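PDB 2NT2: protein phosphatase Slingshot homolog 2 from Homo sapiens, which removes phosphate from phosphoprotein substrates, activating cofilin and so promoting actin filament disassembly; this chain is its catalytic domain. Local coordinates for residues R31-N35 against F73-A77; R54-E58 against V92-A96; I100-K105 against L135-Q139. The protein carries 1 engineered substitution. All blocks are in the same frame, centred on the assembly; numbering follows the deposited sequence.

Interaction 1 of 3, residues R31-N35 against F73-A77; sequences RYILN and FISKA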
ATOM      1  N   ARG A  31      12.476   2.310   5.564  1.00 17.82           N
ATOM      2  CA  ARG A  31      12.532   2.490   7.014  1.00 23.76           C
ATOM      3  C   ARG A  31      11.119   2.577   7.588  1.00 22.23           C
ATOM      4  O   ARG A  31      10.934   2.489   8.800  1.00 33.75           O
ATOM      5  CB  ARG A  31      13.328   3.727   7.427  1.00 27.42           C
ATOM      6  CG  ARG A  31      14.496   4.089   6.540  1.00 29.32           C
ATOM      7  CD  ARG A  31      15.757   3.301   6.820  1.00 38.65           C
ATOM      8  NE  ARG A  31      15.632   2.355   7.921  1.00 40.32           N
ATOM      9  CZ  ARG A  31      16.626   1.588   8.358  1.00 35.15           C
ATOM     10  NH1 ARG A  31      17.824   1.665   7.791  1.00 30.50           N
ATOM     11  NH2 ARG A  31      16.423   0.752   9.367  1.00 37.15           N
ATOM     12  N   TYR A  32      10.163   2.753   6.693  1.00 18.93           N
ATOM     13  CA  TYR A  32       8.752   2.809   7.035  1.00 19.83           C
ATOM     14  C   TYR A  32       8.039   1.596   6.441  1.00 21.68           C
ATOM     15  O   TYR A  32       8.287   1.217   5.298  1.00 18.50           O
ATOM     16  CB  TYR A  32       8.103   4.087   6.504  1.00 24.23           C
ATOM     17  CG  TYR A  32       8.693   5.366   7.039  1.00 30.10           C
ATOM     18  CD1 TYR A  32       9.780   5.965   6.412  1.00 29.33           C
ATOM     19  CD2 TYR A  32       8.163   5.976   8.169  1.00 31.23           C
ATOM     20  CE1 TYR A  32      10.330   7.138   6.892  1.00 22.20           C
ATOM     21  CE2 TYR A  32       8.714   7.152   8.651  1.00 31.91           C
ATOM     22  CZ  TYR A  32       9.793   7.726   8.012  1.00 26.90           C
ATOM     23  OH  TYR A  32      10.331   8.895   8.503  1.00 29.74           O
ATOM     24  N   ILE A  33       7.152   0.991   7.221  1.00 17.72           N
ATOM     25  CA  ILE A  33       6.408  -0.152   6.704  1.00 15.60           C
ATOM     26  C   ILE A  33       4.920  -0.011   7.008  1.00 17.19           C
ATOM     27  O   ILE A  33       4.529   0.075   8.170  1.00 16.86           O
ATOM     28  CB  ILE A  33       6.918  -1.478   7.280  1.00 18.27           C
ATOM     29  CG1 ILE A  33       8.409  -1.735   7.053  1.00 18.45           C
ATOM     30  CG2 ILE A  33       6.095  -2.639   6.734  1.00 21.53           C
ATOM     31  CD1 ILE A  33       8.889  -3.027   7.683  1.00 15.91           C
ATOM     32  N   LEU A  34       4.146   0.022   5.931  1.00 16.52           N
ATOM     33  CA  LEU A  34       2.696   0.004   5.967  1.00 14.56           C
ATOM     34  C   LEU A  34       2.191  -1.433   5.792  1.00 20.94           C
ATOM     35  O   LEU A  34       2.190  -2.003   4.702  1.00 10.59           O
ATOM     36  CB  LEU A  34       2.114   0.918   4.897  1.00 15.25           C
ATOM     37  CG  LEU A  34       0.601   1.135   4.919  1.00 16.02           C
ATOM     38  CD1 LEU A  34       0.109   1.407   6.330  1.00 15.36           C
ATOM     39  CD2 LEU A  34       0.223   2.274   3.979  1.00 13.20           C
ATOM     40  N   ASN A  35       1.806  -1.999   6.925  1.00 16.39           N
ATOM     41  CA  ASN A  35       1.304  -3.356   7.031  1.00 15.45           C
ATOM     42  C   ASN A  35      -0.224  -3.360   7.025  1.00 14.19           C
ATOM     43  O   ASN A  35      -0.844  -3.120   8.057  1.00 14.53           O
ATOM     44  CB  ASN A  35       1.843  -3.979   8.320  1.00 14.46           C
ATOM     45  CG  ASN A  35       1.484  -5.440   8.464  1.00 12.03           C
ATOM     46  OD1 ASN A  35       0.608  -5.933   7.757  1.00 13.86           O
ATOM     47  ND2 ASN A  35       2.172  -6.111   9.382  1.00 14.60           N
ATOM     48  N   PHE A  73       0.684   8.284   6.516  1.00 19.26           N
ATOM     49  CA  PHE A  73       1.901   7.549   6.801  1.00 11.34           C
ATOM     50  C   PHE A  73       2.882   7.593   5.633  1.00 17.37           C
ATOM     51  O   PHE A  73       4.056   7.913   5.826  1.00 17.59           O
ATOM     52  CB  PHE A  73       1.564   6.096   7.155  1.00 16.48           C
ATOM     53  CG  PHE A  73       2.752   5.331   7.722  1.00 24.23           C
ATOM     54  CD1 PHE A  73       3.240   5.641   8.980  1.00 23.03           C
ATOM     55  CD2 PHE A  73       3.355   4.320   6.995  1.00 21.14           C
ATOM     56  CE1 PHE A  73       4.315   4.958   9.509  1.00 20.56           C
ATOM     57  CE2 PHE A  73       4.434   3.632   7.519  1.00 18.74           C
ATOM     58  CZ  PHE A  73       4.912   3.949   8.777  1.00 19.35           C
ATOM     59  N   ILE A  74       2.391   7.264   4.444  1.00 19.56           N
ATOM     60  CA  ILE A  74       3.232   7.193   3.255  1.00 20.20           C
ATOM     61  C   ILE A  74       3.813   8.568   2.931  1.00 20.75           C
ATOM     62  O   ILE A  74       4.959   8.684   2.510  1.00 24.49           O
ATOM     63  CB  ILE A  74       2.452   6.700   2.020  1.00 20.01           C
ATOM     64  CG1 ILE A  74       1.853   5.298   2.145  1.00 18.16           C
ATOM     65  CG2 ILE A  74       3.319   6.798   0.771  1.00 21.73           C
ATOM     66  CD1 ILE A  74       0.940   4.928   0.996  1.00 17.39           C
ATOM     67  N   SER A  75       2.985   9.591   3.118  1.00 20.09           N
ATOM     68  CA  SER A  75       3.399  10.980   2.978  1.00 27.47           C
ATOM     69  C   SER A  75       4.496  11.290   3.997  1.00 32.84           C
ATOM     70  O   SER A  75       5.447  12.019   3.725  1.00 23.03           O
ATOM     71  CB  SER A  75       2.200  11.913   3.152  1.00 25.12           C
ATOM     72  OG  SER A  75       2.484  13.000   4.012  1.00 36.05           O
ATOM     73  N   LYS A  76       4.352  10.701   5.178  1.00 31.74           N
ATOM     74  CA  LYS A  76       5.355  10.807   6.229  1.00 27.73           C
ATOM     75  C   LYS A  76       6.696  10.250   5.774  1.00 30.23           C
ATOM     76  O   LYS A  76       7.741  10.865   5.990  1.00 38.63           O
ATOM     77  CB  LYS A  76       4.865  10.078   7.480  1.00 26.82           C
ATOM     78  CG  LYS A  76       5.876  10.016   8.613  1.00 26.87           C
ATOM     79  CD  LYS A  76       5.264   9.338   9.832  1.00 31.22           C
ATOM     80  CE  LYS A  76       5.948   9.783  11.119  1.00 33.65           C
ATOM     81  NZ  LYS A  76       5.271   9.214  12.318  1.00 38.94           N
ATOM     82  N   ALA A  77       6.681   9.095   5.114  1.00 27.44           N
ATOM     83  CA  ALA A  77       7.926   8.477   4.668  1.00 24.64           C
ATOM     84  C   ALA A  77       8.709   9.435   3.770  1.00 28.97           C
ATOM     85  O   ALA A  77       9.851   9.782   4.063  1.00 26.88           O
ATOM     86  CB  ALA A  77       7.661   7.165   3.957  1.00 22.44           C
TER
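Ile33 O, in a backbone that hydrogen-bonds to Glu49 and His51 of the adjoining strand, lies 3.6 Å from Phe73 CE2, a carbon that meets the strand itself as well as its side chains. Helix 67-79 runs back over strand 30-35, the short segments 9.0 Å apart and antiparallel within 16°. Tyr32 buries more surface than any other residue of the contact. Its CG stands beside the backbone N (chi1 -60°), which brings one ring face under Ala77, whose CA makes a CH-pi contact 3.7 Å from the ring centroid. Ala77 suits this place because only a methyl has to fit beside Tyr32 CD1. The edge of the tyrosine ring turns to the face of Phe73 in an offset edge-to-face pair, planes at 79°, while Lys76 lays its aliphatic CG near Tyr32 CE2. Farther along, Leu34 CD2 meets Ile74 CG1 at 3.9 Å, the two branched chains crossing at about a right angle. An alanine in place of Tyr32 is likely to leave a gap beneath Ala77 and deprive Phe73 of its edge-on partner. With the strand's backbone bonded within the sheet, helix and sheet are joined here by dispersion and aromatic contacts.

Interaction 2 of 3, residues R54-E58 against V92-A96; sequences RVYDE and VSRSA. With SO4 (sulfate ion), chain D.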
ATOM      1  N   ARG A  54      -5.570  -3.017  10.353  1.00 17.53           N
ATOM      2  CA  ARG A  54      -5.863  -4.337  10.884  1.00 24.38           C
ATOM      3  C   ARG A  54      -7.183  -4.890  10.361  1.00 25.44           C
ATOM      4  O   ARG A  54      -8.196  -4.940  11.049  1.00 17.41           O
ATOM      5  CB  ARG A  54      -5.836  -4.276  12.415  1.00 26.48           C
ATOM      6  CG  ARG A  54      -4.712  -3.355  12.892  1.00 30.67           C
ATOM      7  CD  ARG A  54      -4.090  -3.835  14.182  1.00 35.49           C
ATOM      8  NE  ARG A  54      -3.774  -2.709  15.073  1.00 46.83           N
ATOM      9  CZ  ARG A  54      -4.696  -1.961  15.667  1.00 53.72           C
ATOM     10  NH1 ARG A  54      -5.991  -2.187  15.484  1.00 56.66           N
ATOM     11  NH2 ARG A  54      -4.323  -0.962  16.461  1.00 55.59           N
ATOM     12  N   VAL A  55      -7.106  -5.326   9.115  1.00 21.47           N
ATOM     13  CA  VAL A  55      -8.218  -5.623   8.236  1.00 17.26           C
ATOM     14  C   VAL A  55      -7.995  -6.919   7.473  1.00 21.55           C
ATOM     15  O   VAL A  55      -6.855  -7.282   7.159  1.00 21.84           O
ATOM     16  CB  VAL A  55      -8.360  -4.444   7.243  1.00 18.77           C
ATOM     17  CG1 VAL A  55      -8.233  -4.931   5.812  1.00 22.86           C
ATOM     18  CG2 VAL A  55      -9.648  -3.687   7.481  1.00 21.38           C
ATOM     19  N   TYR A  56      -9.065  -7.655   7.169  1.00 19.94           N
ATOM     20  CA  TYR A  56      -8.913  -8.875   6.382  1.00 15.50           C
ATOM     21  C   TYR A  56      -9.231  -8.596   4.905  1.00 22.77           C
ATOM     22  O   TYR A  56      -9.961  -7.664   4.570  1.00 15.40           O
ATOM     23  CB  TYR A  56      -9.793 -10.000   6.886  1.00 22.56           C
ATOM     24  CG  TYR A  56      -9.548 -10.536   8.268  1.00 21.00           C
ATOM     25  CD1 TYR A  56     -10.421 -10.249   9.310  1.00 19.99           C
ATOM     26  CD2 TYR A  56      -8.455 -11.341   8.555  1.00 22.08           C
ATOM     27  CE1 TYR A  56     -10.214 -10.734  10.588  1.00 18.79           C
ATOM     28  CE2 TYR A  56      -8.237 -11.832   9.827  1.00 25.70           C
ATOM     29  CZ  TYR A  56      -9.115 -11.530  10.842  1.00 24.20           C
ATOM     30  OH  TYR A  56      -8.902 -12.019  12.113  1.00 23.71           O
ATOM     31  N   ASP A  57      -8.669  -9.426   4.038  1.00 20.71           N
ATOM     32  CA  ASP A  57      -8.887  -9.372   2.601  1.00 23.15           C
ATOM     33  C   ASP A  57     -10.234  -9.993   2.235  1.00 29.11           C
ATOM     34  O   ASP A  57     -10.293 -11.097   1.685  1.00 22.18           O
ATOM     35  CB  ASP A  57      -7.767 -10.119   1.866  1.00 19.26           C
ATOM     36  CG  ASP A  57      -7.730  -9.804   0.382  1.00 20.11           C
ATOM     37  OD1 ASP A  57      -8.340  -8.794  -0.025  1.00 14.02           O
ATOM     38  OD2 ASP A  57      -7.071 -10.567  -0.361  1.00 15.11           O
ATOM     39  N   GLU A  58     -11.303  -9.280   2.571  1.00 27.60           N
ATOM     40  CA  GLU A  58     -12.663  -9.749   2.368  1.00 24.05           C
ATOM     41  C   GLU A  58     -13.599  -8.602   1.972  1.00 24.30           C
ATOM     42  O   GLU A  58     -13.316  -7.451   2.285  1.00 17.22           O
ATOM     43  CB  GLU A  58     -13.214 -10.428   3.621  1.00 21.31           C
ATOM     44  CG  GLU A  58     -12.397 -10.225   4.880  1.00 32.48           C
ATOM     45  CD  GLU A  58     -13.269  -9.971   6.097  1.00 40.55           C
ATOM     46  OE1 GLU A  58     -13.562  -8.796   6.389  1.00 55.21           O
ATOM     47  OE2 GLU A  58     -13.649 -10.976   6.723  1.00 35.49           O
ATOM     48  N   VAL A  92      -1.433  -8.306  -3.249  1.00 18.37           N
ATOM     49  CA  VAL A  92      -2.295  -8.404  -4.421  1.00 16.48           C
ATOM     50  C   VAL A  92      -3.569  -7.590  -4.277  1.00  8.76           C
ATOM     51  O   VAL A  92      -4.062  -7.004  -5.241  1.00 14.51           O
ATOM     52  CB  VAL A  92      -2.648  -9.888  -4.659  1.00 15.03           C
ATOM     53  CG1 VAL A  92      -4.021 -10.049  -5.283  1.00 14.52           C
ATOM     54  CG2 VAL A  92      -1.567 -10.537  -5.514  1.00 11.87           C
ATOM     55  N   SER A  93      -4.125  -7.531  -3.072  1.00 10.64           N
ATOM     56  CA  SER A  93      -5.440  -6.919  -2.878  1.00 13.58           C
ATOM     57  C   SER A  93      -5.431  -5.790  -1.864  1.00 10.11           C
ATOM     58  O   SER A  93      -5.622  -4.612  -2.188  1.00 11.86           O
ATOM     59  CB  SER A  93      -6.425  -8.021  -2.470  1.00  9.82           C
ATOM     60  OG  SER A  93      -7.738  -7.535  -2.345  1.00 20.86           O
ATOM     61  N   ARG A  94      -5.200  -6.099  -0.591  1.00  9.56           N
ATOM     62  CA  ARG A  94      -5.209  -5.036   0.418  1.00 15.39           C
ATOM     63  C   ARG A  94      -4.107  -4.013   0.170  1.00 17.52           C
ATOM     64  O   ARG A  94      -4.326  -2.800   0.238  1.00 12.56           O
ATOM     65  CB  ARG A  94      -5.056  -5.630   1.817  1.00 16.34           C
ATOM     66  CG  ARG A  94      -6.281  -6.379   2.327  1.00 17.07           C
ATOM     67  CD  ARG A  94      -5.951  -7.107   3.625  1.00 16.74           C
ATOM     68  NE  ARG A  94      -5.156  -8.309   3.386  1.00 13.41           N
ATOM     69  CZ  ARG A  94      -4.742  -9.135   4.336  1.00 11.39           C
ATOM     70  NH1 ARG A  94      -5.035  -8.908   5.607  1.00  7.03           N
ATOM     71  NH2 ARG A  94      -4.025 -10.200   3.993  1.00  9.57           N
ATOM     72  N   SER A  95      -2.896  -4.495  -0.098  1.00 16.77           N
ATOM     73  CA  SER A  95      -1.761  -3.616  -0.337  1.00  9.89           C
ATOM     74  C   SER A  95      -1.891  -2.896  -1.678  1.00 13.05           C
ATOM     75  O   SER A  95      -1.673  -1.687  -1.732  1.00 18.96           O
ATOM     76  CB  SER A  95      -0.449  -4.389  -0.270  1.00  7.10           C
ATOM     77  OG  SER A  95      -0.488  -5.586  -1.019  1.00 14.95           O
ATOM     78  N   ALA A  96      -2.244  -3.645  -2.726  1.00 12.08           N
ATOM     79  CA  ALA A  96      -2.329  -3.065  -4.065  1.00 12.94           C
ATOM     80  C   ALA A  96      -3.353  -1.931  -4.110  1.00 14.36           C
ATOM     81  O   ALA A  96      -3.047  -0.847  -4.601  1.00 10.37           O
ATOM     82  CB  ALA A  96      -2.647  -4.107  -5.120  1.00 19.64           C
TER
HETATM   83  S   SO4 D 101      -3.614  -9.701   0.170  1.00 19.17           S
HETATM   84  O1  SO4 D 101      -2.732 -10.406   1.089  1.00  8.35           O
HETATM   85  O2  SO4 D 101      -4.454 -10.637  -0.575  1.00 17.74           O
HETATM   86  O3  SO4 D 101      -4.485  -8.793   0.922  1.00 19.04           O
HETATM   87  O4  SO4 D 101      -2.802  -8.925  -0.773  1.00  9.64           O
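Asp57, at the centre of an inverse gamma turn, lies across from the first turn of helix 94-107, its CA 6.1 Å from that of Arg94. The arginine joins the loop to the bound sulfate. Its chain bends at chi3 (-76°), and the guanidinium then offers different N-H groups along its edge: NH1 gives a 2.9 Å bond to Val55 O, in the carbonyl plane, while NE points almost straight at sulfate O3, at 2.6 Å and 177°. NH2 reaches sulfate O1 and also forms a salt bridge with Glu39, so rotation of the flat group is fixed from several directions. Asp57 CB covers one guanidinium face, 3.5 Å from Arg94 NE, and Val55 CG1 slides past the arginine's CD.

Ser93 OG donates to Asp57 OD1 at 2.7 Å, on the syn side and 18° out of the carboxylate plane. Asn128 ND2 bonds to that same oxygen, so two groups hold the carboxylate; a short hydroxyl side chain suits Ser93, which reaches the carboxylate near its plane. Asp57 OD2 comes within 2.6 Å of sulfate O2.

Backbone N-H groups complete the anion cradle. Val92 N and Ser93 N both bind sulfate O4, at 2.9 and 3.0 Å respectively, and Arg94 N, at the helix start, adds a second grip on O3. Ser88 OG and Met90 N bind the ion too. Ser88 is an engineered substitution at the position of the phosphocysteine intermediate. This is the phosphate-binding loop of the protein-tyrosine phosphatase CX5R signature, with sulfate probably imitating the substrate phosphate; the placing of Asp57 is consistent with the general-acid loop of dual-specificity phosphatases.

Interaction 3 of 3, residues I100-K105 against L135-Q139; sequences IAYAMK and LEEYQ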
ATOM      1  N   ILE A 100      -2.925   2.014  -4.981  1.00 16.41           N
ATOM      2  CA  ILE A 100      -3.619   2.668  -6.087  1.00 15.85           C
ATOM      3  C   ILE A 100      -4.303   3.948  -5.611  1.00 13.59           C
ATOM      4  O   ILE A 100      -4.242   4.973  -6.285  1.00 17.93           O
ATOM      5  CB  ILE A 100      -4.645   1.742  -6.759  1.00 20.90           C
ATOM      6  CG1 ILE A 100      -4.040   0.604  -7.574  1.00 19.91           C
ATOM      7  CG2 ILE A 100      -5.591   2.567  -7.625  1.00 15.19           C
ATOM      8  CD1 ILE A 100      -4.755  -0.724  -7.459  1.00 14.58           C
ATOM      9  N   ALA A 101      -4.955   3.878  -4.458  1.00 12.01           N
ATOM     10  CA  ALA A 101      -5.639   5.002  -3.850  1.00 12.40           C
ATOM     11  C   ALA A 101      -4.675   6.138  -3.537  1.00 16.81           C
ATOM     12  O   ALA A 101      -4.989   7.303  -3.759  1.00 14.43           O
ATOM     13  CB  ALA A 101      -6.350   4.577  -2.572  1.00  6.22           C
ATOM     14  N   TYR A 102      -3.503   5.808  -2.994  1.00 13.25           N
ATOM     15  CA  TYR A 102      -2.546   6.868  -2.671  1.00 14.82           C
ATOM     16  C   TYR A 102      -2.153   7.647  -3.928  1.00 15.86           C
ATOM     17  O   TYR A 102      -2.095   8.875  -3.908  1.00 17.84           O
ATOM     18  CB  TYR A 102      -1.305   6.288  -1.999  1.00 14.30           C
ATOM     19  CG  TYR A 102      -0.187   7.295  -1.828  1.00 21.60           C
ATOM     20  CD1 TYR A 102      -0.246   8.256  -0.827  1.00 15.62           C
ATOM     21  CD2 TYR A 102       0.921   7.287  -2.662  1.00 25.84           C
ATOM     22  CE1 TYR A 102       0.765   9.182  -0.660  1.00 19.07           C
ATOM     23  CE2 TYR A 102       1.940   8.210  -2.503  1.00 28.88           C
ATOM     24  CZ  TYR A 102       1.858   9.154  -1.500  1.00 23.83           C
ATOM     25  OH  TYR A 102       2.876  10.069  -1.345  1.00 21.80           O
ATOM     26  N   ALA A 103      -1.891   6.935  -5.015  1.00 15.81           N
ATOM     27  CA  ALA A 103      -1.512   7.544  -6.285  1.00 13.75           C
ATOM     28  C   ALA A 103      -2.611   8.443  -6.837  1.00 15.19           C
ATOM     29  O   ALA A 103      -2.345   9.543  -7.336  1.00 26.51           O
ATOM     30  CB  ALA A 103      -1.135   6.473  -7.296  1.00 14.63           C
ATOM     31  N   MET A 104      -3.862   8.004  -6.735  1.00 15.79           N
ATOM     32  CA  MET A 104      -4.997   8.842  -7.127  1.00 13.89           C
ATOM     33  C   MET A 104      -4.981  10.153  -6.344  1.00 17.13           C
ATOM     34  O   MET A 104      -5.026  11.248  -6.894  1.00 13.24           O
ATOM     35  CB  MET A 104      -6.314   8.123  -6.847  1.00 17.79           C
ATOM     36  CG  MET A 104      -6.681   7.020  -7.817  1.00 15.99           C
ATOM     37  SD  MET A 104      -8.012   5.959  -7.218  1.00 21.35           S
ATOM     38  CE  MET A 104      -9.397   7.085  -7.221  1.00 18.44           C
ATOM     39  N   LYS A 105      -4.910  10.006  -5.023  1.00 16.07           N
ATOM     40  CA  LYS A 105      -4.872  11.163  -4.139  1.00 22.46           C
ATOM     41  C   LYS A 105      -3.641  12.033  -4.378  1.00 27.50           C
ATOM     42  O   LYS A 105      -3.747  13.241  -4.591  1.00 36.28           O
ATOM     43  CB  LYS A 105      -4.898  10.711  -2.675  1.00 17.36           C
ATOM     44  CG  LYS A 105      -5.095  11.874  -1.710  1.00 22.33           C
ATOM     45  CD  LYS A 105      -5.835  11.446  -0.452  1.00 20.46           C
ATOM     46  CE  LYS A 105      -5.557  12.426   0.683  1.00 23.10           C
ATOM     47  NZ  LYS A 105      -5.836  13.830   0.265  1.00 26.98           N
ATOM     48  N   LEU A 135     -12.526   1.817  -4.614  1.00 15.02           N
ATOM     49  CA  LEU A 135     -11.610   2.699  -5.332  1.00 17.65           C
ATOM     50  C   LEU A 135     -12.371   3.605  -6.296  1.00 21.09           C
ATOM     51  O   LEU A 135     -12.042   4.781  -6.425  1.00 18.14           O
ATOM     52  CB  LEU A 135     -10.546   1.888  -6.078  1.00 15.51           C
ATOM     53  CG  LEU A 135      -9.435   1.288  -5.208  1.00 15.21           C
ATOM     54  CD1 LEU A 135      -8.707   0.187  -5.967  1.00 14.59           C
ATOM     55  CD2 LEU A 135      -8.461   2.351  -4.737  1.00  7.27           C
ATOM     56  N   GLU A 136     -13.394   3.047  -6.936  1.00 25.88           N
ATOM     57  CA  GLU A 136     -14.335   3.803  -7.747  1.00 23.96           C
ATOM     58  C   GLU A 136     -15.045   4.857  -6.898  1.00 19.77           C
ATOM     59  O   GLU A 136     -15.238   5.992  -7.324  1.00 18.27           O
ATOM     60  CB  GLU A 136     -15.397   2.894  -8.355  1.00 26.55           C
ATOM     61  CG  GLU A 136     -14.979   2.094  -9.568  1.00 31.46           C
ATOM     62  CD  GLU A 136     -16.021   1.041  -9.928  1.00 31.88           C
ATOM     63  OE1 GLU A 136     -17.193   1.202  -9.513  1.00 25.07           O
ATOM     64  OE2 GLU A 136     -15.642   0.061 -10.609  1.00 25.39           O
ATOM     65  N   GLU A 137     -15.445   4.460  -5.687  1.00 20.13           N
ATOM     66  CA  GLU A 137     -16.021   5.450  -4.779  1.00 26.59           C
ATOM     67  C   GLU A 137     -14.992   6.548  -4.491  1.00 29.70           C
ATOM     68  O   GLU A 137     -15.294   7.729  -4.644  1.00 25.16           O
ATOM     69  CB  GLU A 137     -16.499   4.811  -3.473  1.00 24.50           C
ATOM     70  CG  GLU A 137     -17.264   5.770  -2.578  1.00 21.42           C
ATOM     71  CD  GLU A 137     -18.031   5.109  -1.457  1.00 28.66           C
ATOM     72  OE1 GLU A 137     -18.604   5.862  -0.633  1.00 17.82           O
ATOM     73  OE2 GLU A 137     -18.066   3.861  -1.397  1.00 26.90           O
ATOM     74  N   TYR A 138     -13.805   6.121  -4.083  1.00 23.86           N
ATOM     75  CA  TYR A 138     -12.725   7.019  -3.684  1.00 16.64           C
ATOM     76  C   TYR A 138     -12.524   8.095  -4.745  1.00 15.84           C
ATOM     77  O   TYR A 138     -12.458   9.286  -4.446  1.00 23.96           O
ATOM     78  CB  TYR A 138     -11.442   6.227  -3.473  1.00 20.08           C
ATOM     79  CG  TYR A 138     -10.314   6.949  -2.785  1.00 17.70           C
ATOM     80  CD1 TYR A 138     -10.524   7.620  -1.593  1.00 19.78           C
ATOM     81  CD2 TYR A 138      -9.032   6.962  -3.324  1.00 11.13           C
ATOM     82  CE1 TYR A 138      -9.504   8.289  -0.946  1.00 22.39           C
ATOM     83  CE2 TYR A 138      -7.999   7.627  -2.685  1.00 18.39           C
ATOM     84  CZ  TYR A 138      -8.241   8.287  -1.498  1.00 19.56           C
ATOM     85  OH  TYR A 138      -7.226   8.951  -0.849  1.00 17.75           O
ATOM     86  N   GLN A 139     -12.474   7.645  -5.993  1.00 16.35           N
ATOM     87  CA  GLN A 139     -12.427   8.534  -7.146  1.00 16.89           C
ATOM     88  C   GLN A 139     -13.520   9.596  -7.070  1.00 22.36           C
ATOM     89  O   GLN A 139     -13.237  10.794  -7.104  1.00 35.18           O
ATOM     90  CB  GLN A 139     -12.578   7.713  -8.424  1.00 18.28           C
ATOM     91  CG  GLN A 139     -12.436   8.520  -9.711  1.00 17.38           C
ATOM     92  CD  GLN A 139     -12.361   7.587 -10.907  1.00 23.43           C
ATOM     93  OE1 GLN A 139     -13.209   6.704 -11.044  1.00 37.19           O
ATOM     94  NE2 GLN A 139     -11.345   7.771 -11.740  1.00 32.14           N
TER
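Tyr138 meets Ala101 at the tight end of this helix pair, CE2 lying 3.5 Å from the alanine CB and the ring edge facing Ala101 O in plane. An alanine suits the spot, since its methyl lets the broad ring come right up to the helix backbone. The axes of the short segments are 10.5 Å apart and nearly parallel, at 12°, so long side chains must bridge them. Met104 does so with a bend at chi3 (67°) that turns CE onto the other backbone, 3.4 Å from Gln139 CA and 3.6 Å from Leu135 O. Its SD lies at the edge of the Tyr138 ring, 5.5 Å from the centroid, a Met-aromatic contact. Leu135 CD2 closes the layer, 3.8 Å from Ala101 CB and, in a longer, small contact, 4.1 Å from Ile100 CG2. Solvent reaches the looser margins at two places, the partly exposed Lys105 and the partly exposed Gln139; the lysine chain crosses Tyr138 at about a right angle, and its charged end is drawn off into a cation-pi contact with Tyr71. Trp67 of helix 67-79 packs edge-to-face with Tyr138 and touches Ala101 and Leu135, while helix 111-121 lies against Ile100 and Gln139.

How the interactions relate
Helix 94-107 links two of the contacts: its N-terminal Arg94, with the loop just before it, holds the anion in interaction 2, and its later turns pack against helix 129-143 in interaction 3, the two centres 15 Å apart. Interaction 1 belongs to the sheet and helix 67-79, whose Ile74 CG2 touches Tyr102 CZ at 3.6 Å, tying it to the helical layer of interaction 3. Interactions 1 and 2 do not touch, their nearest atoms being about 5 Å apart. Side-chain distances to Ser88, the engineered active-site residue, grade the three: about 4 Å from Arg94, 9 Å from Leu34 and 11 Å from Ile100. Interaction 2 supplies part of the anion-binding pocket, and the other two pack the fold around it.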